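Local atomic coordinates of cyclohexadienyl dehydratase (Synthetic construct, PDB entry 5JOS), a protein that probably catalyses the dehydration and decarboxylation of prephenate and the like conversion of arogenate, as a reconstructed ancestral enzyme built on a periplasmic solute-binding protein fold. Residues T24-T29 / K82-M87. Sequence-based numbering, arbitrary orientation.
Sequences TLRVGT and KFDIAM
Arg26 holds Asp84 at both its backbone and its side chain. Its backbone N donates to Asp84 OD2 at 2.9 Å, reaching the anti side of the carboxylate, while its O accepts from Asp84 N. Along the side chain, CB lies 3.3 Å from Asp84 OD2, CG passes the same oxygen and CD is still 4.1 Å from it; a bend at chi3 (-55°) then brings NE into a weak bond to OD2. NH2 completes the salt bridge, 2.9 Å from Asp84 OD1 and nearly straight; OD1 lies in the guanidinium plane, whereas NH2 approaches from above the carboxylate, the two planes being 61° apart. Phe83 CA lies over the centre of one guanidinium face, and NH1 ends beside the Lys82 carbonyl. Asp81 also binds NH2, whereas Arg15 and Arg22 share the Asp84 carboxylate, which is thus likely to stay ionised. A methionine in place of Arg26 would probably leave Asp84 to Arg15 and Arg22, without its NE and NH2 partners, and Asp81 without this cation. Farther along, Gly28 CA sits 3.5 Å from the Phe83 ring centroid in a CH-pi contact over its face. Gly28 N donates to Ile85 O, Met87 N to Gly28 O, and Thr29 OG1 to Met87 O at 2.7 Å. On the sheet face carrying Val27 and Ile85, their CG2 atoms meet, and Val27 CG1 packs against Met87 CB. With strand 63-68 flanking 24-29 across from 85-86, this is the parallel 2-1-3 sheet order of one lobe of a periplasmic binding protein.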
loop_
_atom_site.group_PDB
_atom_site.type_symbol
_atom_site.label_atom_id
_atom_site.label_comp_id
_atom_site.label_asym_id
_atom_site.label_seq_id
_atom_site.Cartn_x
_atom_site.Cartn_y
_atom_site.Cartn_z
ATOM N N THR A 24 -9.008 24.885 -0.248
ATOM C CA THR A 24 -8.617 23.772 -1.103
ATOM C C THR A 24 -7.520 22.990 -0.398
ATOM O O THR A 24 -6.680 23.594 0.260
ATOM C CB THR A 24 -8.092 24.292 -2.452
ATOM O OG1 THR A 24 -9.119 25.016 -3.127
ATOM C CG2 THR A 24 -7.650 23.172 -3.327
ATOM N N LEU A 25 -7.548 21.661 -0.543
ATOM C CA LEU A 25 -6.452 20.775 -0.154
ATOM C C LEU A 25 -5.683 20.460 -1.394
ATOM O O LEU A 25 -6.235 19.919 -2.319
ATOM C CB LEU A 25 -6.933 19.514 0.462
ATOM C CG LEU A 25 -5.827 18.498 0.814
ATOM C CD1 LEU A 25 -4.927 19.009 1.937
ATOM C CD2 LEU A 25 -6.462 17.200 1.226
ATOM N N ARG A 26 -4.403 20.833 -1.418
ATOM C CA ARG A 26 -3.549 20.524 -2.524
ATOM C C ARG A 26 -2.854 19.181 -2.256
ATOM O O ARG A 26 -2.094 19.052 -1.328
ATOM C CB ARG A 26 -2.512 21.626 -2.714
ATOM C CG ARG A 26 -3.129 23.044 -2.844
ATOM C CD ARG A 26 -2.081 24.193 -2.848
ATOM N NE ARG A 26 -1.279 24.039 -1.637
ATOM C CZ ARG A 26 0.019 24.351 -1.463
ATOM N NH1 ARG A 26 0.773 24.937 -2.412
ATOM N NH2 ARG A 26 0.577 24.081 -0.295
ATOM N N VAL A 27 -3.156 18.212 -3.106
ATOM C CA VAL A 27 -2.655 16.880 -3.001
ATOM C C VAL A 27 -1.687 16.568 -4.146
ATOM O O VAL A 27 -2.026 16.555 -5.308
ATOM C CB VAL A 27 -3.810 15.901 -3.083
ATOM C CG1 VAL A 27 -3.276 14.520 -3.094
ATOM C CG2 VAL A 27 -4.749 16.063 -1.899
ATOM N N GLY A 28 -0.445 16.362 -3.794
ATOM C CA GLY A 28 0.517 15.984 -4.755
ATOM C C GLY A 28 0.363 14.513 -5.133
ATOM O O GLY A 28 0.265 13.649 -4.279
ATOM N N THR A 29 0.374 14.221 -6.421
ATOM C CA THR A 29 0.230 12.821 -6.851
ATOM C C THR A 29 0.882 12.609 -8.210
ATOM O O THR A 29 0.951 13.548 -9.041
ATOM C CB THR A 29 -1.266 12.420 -6.776
ATOM O OG1 THR A 29 -1.393 10.994 -6.652
ATOM C CG2 THR A 29 -1.988 12.917 -8.025
ATOM N N LYS A 82 4.677 23.037 -2.996
ATOM C CA LYS A 82 3.805 22.840 -4.174
ATOM C C LYS A 82 2.462 22.234 -3.823
ATOM O O LYS A 82 1.547 22.282 -4.597
ATOM C CB LYS A 82 4.486 21.913 -5.190
ATOM C CG LYS A 82 5.214 22.571 -6.340
ATOM C CD LYS A 82 6.188 23.584 -5.801
ATOM C CE LYS A 82 6.381 24.766 -6.751
ATOM N NZ LYS A 82 6.996 24.335 -8.034
ATOM N N PHE A 83 2.364 21.526 -2.712
ATOM C CA PHE A 83 1.126 20.868 -2.322
ATOM C C PHE A 83 1.192 20.610 -0.844
ATOM O O PHE A 83 2.250 20.747 -0.269
ATOM C CB PHE A 83 0.852 19.580 -3.120
ATOM C CG PHE A 83 2.085 18.713 -3.343
ATOM C CD1 PHE A 83 2.593 17.963 -2.322
ATOM C CD2 PHE A 83 2.727 18.723 -4.559
ATOM C CE1 PHE A 83 3.711 17.151 -2.530
ATOM C CE2 PHE A 83 3.819 17.913 -4.797
ATOM C CZ PHE A 83 4.320 17.143 -3.774
ATOM N N ASP A 84 0.085 20.245 -0.225
ATOM C CA ASP A 84 0.036 20.137 1.237
ATOM C C ASP A 84 0.358 18.734 1.702
ATOM O O ASP A 84 0.782 18.511 2.838
ATOM C CB ASP A 84 -1.382 20.464 1.690
ATOM C CG ASP A 84 -1.804 21.903 1.318
ATOM O OD1 ASP A 84 -1.075 22.808 1.706
ATOM O OD2 ASP A 84 -2.783 22.103 0.582
ATOM N N ILE A 85 0.135 17.751 0.821
ATOM C CA ILE A 85 0.293 16.383 1.201
ATOM C C ILE A 85 0.443 15.594 -0.100
ATOM O O ILE A 85 -0.211 15.896 -1.163
ATOM C CB ILE A 85 -0.899 15.923 1.996
ATOM C CG1 ILE A 85 -0.774 14.473 2.464
ATOM C CG2 ILE A 85 -2.176 16.015 1.166
ATOM C CD1 ILE A 85 -1.814 14.114 3.564
ATOM N N ALA A 86 1.302 14.577 -0.030
ATOM C CA ALA A 86 1.462 13.639 -1.134
ATOM C C ALA A 86 0.686 12.356 -0.889
ATOM O O ALA A 86 0.930 11.700 0.116
ATOM C CB ALA A 86 2.902 13.372 -1.356
ATOM N N MET A 87 -0.225 11.992 -1.811
ATOM C CA MET A 87 -1.087 10.852 -1.617
ATOM C C MET A 87 -1.062 10.113 -2.924
ATOM O O MET A 87 -1.565 10.620 -3.976
ATOM C CB MET A 87 -2.514 11.311 -1.328
ATOM C CG MET A 87 -2.601 12.107 -0.031
ATOM S SD MET A 87 -4.161 12.729 0.396
ATOM C CE MET A 87 -4.918 11.344 1.198
#